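Uncharacterized protein (Bacteroides ovatus, PDB 4IRT) is of unknown function but, with its BNR repeats and probable beta-propeller fold, is a putative neuraminidase that may release sialic acids from glycans. Local coordinates at residues A212-F215 with T220-K223; W197-T200 with N206-I209. One frame throughout, in Å; residues are numbered along the deposited sequence.

Contact 1: residues A212-F215 with T220-K223; sequences ARSF and TWYK. With EDO (1,2-ethanediol), chain M.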
ATOM      1  N   ALA A 212       1.600   6.402  14.702  1.00 11.26           N
ATOM      2  CA  ALA A 212       0.476   6.602  15.570  1.00 10.82           C
ATOM      3  C   ALA A 212      -0.520   5.487  15.354  1.00 11.27           C
ATOM      4  O   ALA A 212      -0.483   4.828  14.324  1.00 12.00           O
ATOM      5  CB  ALA A 212      -0.180   7.946  15.284  1.00 11.57           C
ATOM      6  N   ARG A 213      -1.379   5.265  16.338  1.00 10.93           N
ATOM      7  CA  ARG A 213      -2.489   4.304  16.187  1.00 10.92           C
ATOM      8  C   ARG A 213      -3.773   4.753  16.858  1.00 12.32           C
ATOM      9  O   ARG A 213      -3.753   5.521  17.808  1.00 12.86           O
ATOM     10  CB  ARG A 213      -2.088   2.914  16.672  1.00 11.45           C
ATOM     11  CG  ARG A 213      -1.599   2.857  18.121  1.00 12.48           C
ATOM     12  CD  ARG A 213      -1.483   1.392  18.525  1.00 13.31           C
ATOM     13  NE  ARG A 213      -0.753   1.163  19.779  1.00 14.12           N
ATOM     14  CZ  ARG A 213       0.358   0.454  19.893  1.00 13.14           C
ATOM     15  NH1 ARG A 213       0.953  -0.073  18.826  1.00 12.68           N
ATOM     16  NH2 ARG A 213       0.888   0.285  21.085  1.00 13.80           N
ATOM     17  N   SER A 214      -4.894   4.253  16.367  1.00 12.58           N
ATOM     18  CA  SER A 214      -6.203   4.622  16.876  1.00 13.08           C
ATOM     19  C   SER A 214      -7.018   3.368  17.139  1.00 13.04           C
ATOM     20  O   SER A 214      -7.122   2.486  16.266  1.00 11.95           O
ATOM     21  CB  SER A 214      -6.981   5.464  15.875  1.00 12.56           C
ATOM     22  OG  SER A 214      -8.288   5.732  16.388  1.00 12.68           O
ATOM     23  N   PHE A 215      -7.641   3.332  18.324  1.00 14.30           N
ATOM     24  CA  PHE A 215      -8.494   2.223  18.757  1.00 14.71           C
ATOM     25  C   PHE A 215      -9.997   2.481  18.604  1.00 16.17           C
ATOM     26  O   PHE A 215     -10.804   1.594  18.903  1.00 15.83           O
ATOM     27  CB  PHE A 215      -8.207   1.899  20.229  1.00 15.44           C
ATOM     28  CG  PHE A 215      -6.774   1.528  20.488  1.00 15.75           C
ATOM     29  CD1 PHE A 215      -6.350   0.214  20.379  1.00 16.07           C
ATOM     30  CD2 PHE A 215      -5.857   2.499  20.831  1.00 16.39           C
ATOM     31  CE1 PHE A 215      -5.024  -0.136  20.629  1.00 16.26           C
ATOM     32  CE2 PHE A 215      -4.523   2.177  21.024  1.00 16.50           C
ATOM     33  CZ  PHE A 215      -4.111   0.843  20.948  1.00 15.88           C
ATOM     34  N   THR A 220      -9.522   9.320  17.966  1.00 15.99           N
ATOM     35  CA  THR A 220      -8.366   9.663  18.803  1.00 16.13           C
ATOM     36  C   THR A 220      -7.187   8.754  18.505  1.00 14.92           C
ATOM     37  O   THR A 220      -7.361   7.610  18.062  1.00 14.10           O
ATOM     38  CB  THR A 220      -8.685   9.595  20.300  1.00 17.37           C
ATOM     39  OG1 THR A 220      -9.025   8.254  20.685  1.00 16.92           O
ATOM     40  CG2 THR A 220      -9.837  10.536  20.656  1.00 18.15           C
ATOM     41  N   TRP A 221      -5.991   9.265  18.785  1.00 13.37           N
ATOM     42  CA  TRP A 221      -4.743   8.651  18.339  1.00 12.84           C
ATOM     43  C   TRP A 221      -3.751   8.562  19.492  1.00 13.64           C
ATOM     44  O   TRP A 221      -3.696   9.473  20.311  1.00 13.92           O
ATOM     45  CB  TRP A 221      -4.157   9.464  17.174  1.00 12.49           C
ATOM     46  CG  TRP A 221      -5.002   9.301  15.946  1.00 11.89           C
ATOM     47  CD1 TRP A 221      -6.137  10.018  15.621  1.00 11.80           C
ATOM     48  CD2 TRP A 221      -4.844   8.316  14.929  1.00 11.41           C
ATOM     49  NE1 TRP A 221      -6.692   9.528  14.459  1.00 11.92           N
ATOM     50  CE2 TRP A 221      -5.907   8.501  13.995  1.00 11.49           C
ATOM     51  CE3 TRP A 221      -3.895   7.299  14.692  1.00 11.81           C
ATOM     52  CZ2 TRP A 221      -6.045   7.716  12.860  1.00 10.89           C
ATOM     53  CZ3 TRP A 221      -4.023   6.528  13.552  1.00 10.84           C
ATOM     54  CH2 TRP A 221      -5.087   6.753  12.635  1.00 11.22           C
ATOM     55  N   TYR A 222      -3.001   7.453  19.541  1.00 14.01           N
ATOM     56  CA  TYR A 222      -2.078   7.112  20.640  1.00 13.88           C
ATOM     57  C   TYR A 222      -0.666   6.804  20.174  1.00 14.48           C
ATOM     58  O   TYR A 222      -0.451   6.386  19.046  1.00 14.54           O
ATOM     59  CB  TYR A 222      -2.625   5.917  21.430  1.00 14.81           C
ATOM     60  CG  TYR A 222      -3.800   6.322  22.314  1.00 16.35           C
ATOM     61  CD1 TYR A 222      -5.081   6.455  21.787  1.00 16.11           C
ATOM     62  CD2 TYR A 222      -3.615   6.613  23.668  1.00 17.74           C
ATOM     63  CE1 TYR A 222      -6.146   6.851  22.582  1.00 17.61           C
ATOM     64  CE2 TYR A 222      -4.681   6.985  24.480  1.00 20.01           C
ATOM     65  CZ  TYR A 222      -5.946   7.113  23.930  1.00 20.61           C
ATOM     66  OH  TYR A 222      -7.005   7.533  24.713  1.00 19.87           O
ATOM     67  N   LYS A 223       0.282   6.990  21.083  1.00 15.16           N
ATOM     68  CA  LYS A 223       1.631   6.489  20.912  1.00 15.66           C
ATOM     69  C   LYS A 223       1.685   5.084  21.499  1.00 14.91           C
ATOM     70  O   LYS A 223       0.819   4.705  22.290  1.00 14.81           O
ATOM     71  CB  LYS A 223       2.621   7.393  21.643  1.00 15.79           C
ATOM     72  CG  LYS A 223       2.607   8.846  21.168  1.00 17.15           C
ATOM     73  CD  LYS A 223       3.801   9.616  21.725  1.00 18.04           C
ATOM     74  CE  LYS A 223       3.826  11.053  21.236  1.00 19.41           C
ATOM     75  NZ  LYS A 223       5.101  11.785  21.510  1.00 19.77           N
TER
HETATM   76  C1  EDO M 512      -1.363   2.718  23.546  1.00 30.85           C
HETATM   77  O1  EDO M 512      -1.302   2.766  22.104  1.00 19.84           O
HETATM   78  C2  EDO M 512      -1.749   1.345  24.090  1.00 35.16           C
HETATM   79  O2  EDO M 512      -0.793   0.370  23.657  1.00 28.60           O
HETATM   80  O   HOH W   1      -7.894   5.499  20.047  1.00 16.28           O
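Ser214 CB sits over one face of the Trp221 indole, 3.6 Å from the centroid of the six-membered ring and almost on its normal, a CH-pi contact. Ser214 OG, anti to the backbone N (chi1 177°), turns away from the ring and donates to Thr220 O at 2.7 Å. Ala212 CB packs obliquely against the same ring, 3.8 Å from Trp221 CE3. Between these side chains Arg213 and Tyr222 form a single antiparallel, hydrogen-bonded bridge, with Tyr222 N 2.7 Å from Arg213 O. Ser214, Asp216, Gly218, Thr220 and Trp221 fit the S-x-D-x-G-x-T-W signature of the Asp box, the turn that characterises BNR repeats. Within the turn, Gly218 N donates to Ser214 OG, Trp221 NE1 to Gly218 O, and Asp216 OD2 is hydrogen-bonded to Thr220 OG1. A water accepts from Phe215 N and donates to Thr220 O (2.9 Å), giving that carbonyl a second donor. On the outer side Phe215 crosses Tyr222 at about a right angle, and 1,2-ethanediol, probably from the crystallisation liquor, spans the segments: Arg213 NE donates to its O1 (2.9 Å), which donates to Lys223 O. Further in, Trp221 packs on Ile191 and Leu193 of strand 191-198.

Contact 2: residues W197-T200 with N206-I209; sequences WRET and NHDI
The His207 imidazole has Trp197 CB over one face, 3.8 Å from the ring centroid and displaced toward the rim, and carboxylates bonded at its edge. His207 NE2 donates to Glu199 OE1 at 2.7 Å, nearly straight (165°) and in the ring plane, meeting the oxygen on its anti side but well out of the carboxylate plane. His207 ND1 donates to Asp208 OD2 (2.8 Å), again in the ring plane but from above the plane of that carboxylate. Bonds from both ring nitrogens hold the imidazole against rotation. The imidazole reaches this position because chi1 of 59° sets CG between the backbone N and the carbonyl carbon. The Trp197 indole leans obliquely against it, while Trp197 CD1 approaches Asp208 CB. Beyond the backbone, on the face carrying Arg198 and Asn206, the edge of the guanidinium meets the amide: Arg198 NE donates to Asn206 OD1 at 2.8 Å, with the two planes turned 42° apart. Asn252 OD1 accepts from both Arg198 NH2 and Asn206 ND2, and Arg177 forms a salt bridge with Glu199. The backbones pair as an antiparallel beta hairpin: Trp197 and His207 exchange two hydrogen bonds, while Arg198 and Asn206 form the adjoining non-hydrogen-bonded pair. The hairpin's strands, 191-198 and 206-214, are the two central ones of a four-stranded antiparallel sheet. Trp197 packs on Ala179 and Arg198 on Tyr180 of strand 178-185, and Ile209 reaches strand 264-271 of the next sheet.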
ATOM      1  N   TRP A 197       8.787  12.216   6.965  1.00 10.77           N
ATOM      2  CA  TRP A 197       8.688  13.587   6.598  1.00 11.38           C
ATOM      3  C   TRP A 197       9.438  13.809   5.317  1.00 11.59           C
ATOM      4  O   TRP A 197      10.439  13.142   5.047  1.00 10.74           O
ATOM      5  CB  TRP A 197       9.307  14.465   7.664  1.00 11.70           C
ATOM      6  CG  TRP A 197       8.611  14.408   8.992  1.00 12.25           C
ATOM      7  CD1 TRP A 197       9.142  13.965  10.165  1.00 13.37           C
ATOM      8  CD2 TRP A 197       7.280  14.867   9.304  1.00 12.19           C
ATOM      9  NE1 TRP A 197       8.225  14.111  11.189  1.00 12.73           N
ATOM     10  CE2 TRP A 197       7.080  14.667  10.684  1.00 13.17           C
ATOM     11  CE3 TRP A 197       6.250  15.450   8.554  1.00 12.11           C
ATOM     12  CZ2 TRP A 197       5.877  15.037  11.343  1.00 13.01           C
ATOM     13  CZ3 TRP A 197       5.077  15.812   9.204  1.00 11.88           C
ATOM     14  CH2 TRP A 197       4.899  15.595  10.580  1.00 12.39           C
ATOM     15  N   ARG A 198       8.966  14.755   4.511  1.00 12.39           N
ATOM     16  CA  ARG A 198       9.815  15.275   3.446  1.00 14.11           C
ATOM     17  C   ARG A 198       9.914  16.774   3.622  1.00 12.67           C
ATOM     18  O   ARG A 198       8.918  17.482   3.524  1.00 14.41           O
ATOM     19  CB  ARG A 198       9.326  14.984   2.044  1.00 14.95           C
ATOM     20  CG  ARG A 198      10.444  15.353   1.070  1.00 17.44           C
ATOM     21  CD  ARG A 198      10.110  15.212  -0.378  1.00 16.60           C
ATOM     22  NE  ARG A 198      10.094  13.821  -0.799  1.00 15.98           N
ATOM     23  CZ  ARG A 198       9.867  13.456  -2.044  1.00 18.31           C
ATOM     24  NH1 ARG A 198       9.716  14.384  -2.983  1.00 19.19           N
ATOM     25  NH2 ARG A 198       9.812  12.172  -2.369  1.00 17.52           N
ATOM     26  N   GLU A 199      11.126  17.249   3.812  1.00 12.86           N
ATOM     27  CA  GLU A 199      11.351  18.597   4.240  1.00 12.89           C
ATOM     28  C   GLU A 199      11.080  19.632   3.137  1.00 13.52           C
ATOM     29  O   GLU A 199      10.472  20.655   3.416  1.00 14.21           O
ATOM     30  CB  GLU A 199      12.755  18.713   4.819  1.00 13.88           C
ATOM     31  CG  GLU A 199      12.915  19.783   5.858  1.00 14.49           C
ATOM     32  CD  GLU A 199      11.903  19.737   7.010  1.00 13.87           C
ATOM     33  OE1 GLU A 199      11.382  18.686   7.415  1.00 12.08           O
ATOM     34  OE2 GLU A 199      11.670  20.797   7.575  1.00 17.99           O
ATOM     35  N   THR A 200      11.453  19.329   1.880  1.00 12.50           N
ATOM     36  CA  THR A 200      11.191  20.230   0.765  1.00 12.93           C
ATOM     37  C   THR A 200      10.972  19.436  -0.532  1.00 12.60           C
ATOM     38  O   THR A 200      10.661  18.257  -0.493  1.00 12.94           O
ATOM     39  CB  THR A 200      12.306  21.324   0.677  1.00 13.06           C
ATOM     40  OG1 THR A 200      11.979  22.343  -0.293  1.00 13.52           O
ATOM     41  CG2 THR A 200      13.675  20.708   0.342  1.00 13.09           C
ATOM     42  N   ASN A 206      13.713  13.555   2.476  1.00 10.52           N
ATOM     43  CA  ASN A 206      12.954  12.647   3.338  1.00  9.86           C
ATOM     44  C   ASN A 206      13.766  12.411   4.626  1.00  9.93           C
ATOM     45  O   ASN A 206      15.006  12.330   4.590  1.00  9.85           O
ATOM     46  CB  ASN A 206      12.771  11.263   2.694  1.00  9.78           C
ATOM     47  CG  ASN A 206      11.810  11.239   1.529  1.00 10.14           C
ATOM     48  OD1 ASN A 206      10.958  12.140   1.328  1.00 10.00           O
ATOM     49  ND2 ASN A 206      11.927  10.158   0.738  1.00  9.78           N
ATOM     50  N   HIS A 207      13.064  12.336   5.742  1.00  9.99           N
ATOM     51  CA  HIS A 207      13.699  11.975   6.990  1.00 10.93           C
ATOM     52  C   HIS A 207      12.704  11.424   7.993  1.00 10.63           C
ATOM     53  O   HIS A 207      11.533  11.829   8.001  1.00 11.52           O
ATOM     54  CB  HIS A 207      14.448  13.177   7.577  1.00 11.77           C
ATOM     55  CG  HIS A 207      13.587  14.372   7.859  1.00 11.94           C
ATOM     56  ND1 HIS A 207      13.039  14.618   9.103  1.00 13.58           N
ATOM     57  CD2 HIS A 207      13.217  15.411   7.077  1.00 12.66           C
ATOM     58  CE1 HIS A 207      12.359  15.752   9.067  1.00 13.40           C
ATOM     59  NE2 HIS A 207      12.449  16.254   7.846  1.00 13.53           N
ATOM     60  N   ASP A 208      13.205  10.508   8.830  1.00 11.10           N
ATOM     61  CA  ASP A 208      12.492   9.918   9.972  1.00 11.19           C
ATOM     62  C   ASP A 208      11.339   8.982   9.597  1.00 10.92           C
ATOM     63  O   ASP A 208      10.806   9.036   8.489  1.00 10.11           O
ATOM     64  CB  ASP A 208      11.976  11.031  10.919  1.00 11.64           C
ATOM     65  CG  ASP A 208      13.104  11.860  11.503  1.00 12.55           C
ATOM     66  OD1 ASP A 208      14.097  11.282  12.015  1.00 13.52           O
ATOM     67  OD2 ASP A 208      13.010  13.108  11.446  1.00 13.53           O
ATOM     68  N   ILE A 209      11.017   8.094  10.536  1.00  9.87           N
ATOM     69  CA  ILE A 209       9.830   7.254  10.497  1.00 10.41           C
ATOM     70  C   ILE A 209       9.042   7.467  11.778  1.00 10.60           C
ATOM     71  O   ILE A 209       9.550   7.201  12.889  1.00 11.00           O
ATOM     72  CB  ILE A 209      10.171   5.749  10.333  1.00 10.41           C
ATOM     73  CG1 ILE A 209      11.092   5.550   9.108  1.00 10.78           C
ATOM     74  CG2 ILE A 209       8.883   4.933  10.199  1.00 10.61           C
ATOM     75  CD1 ILE A 209      11.436   4.108   8.768  1.00 10.77           C
TER

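How the contacts relate
Both contacts use strand 206-214, one near each end, and their centres are about 21 Å apart. Contact 2 comes first along the chain, where strand 191-198 turns into strand 206-214; contact 1 follows as that strand runs out into the loop leading to strand 239-242. Their segments adjoin in sequence but otherwise do not touch. They belong to one antiparallel four-stranded sheet, consistent with a single blade of a beta-propeller, within the BNR repeat-containing part of the chain. If so, the blade has the histidine-centred hairpin turn at one end of its third strand and the Asp-box turn at the other.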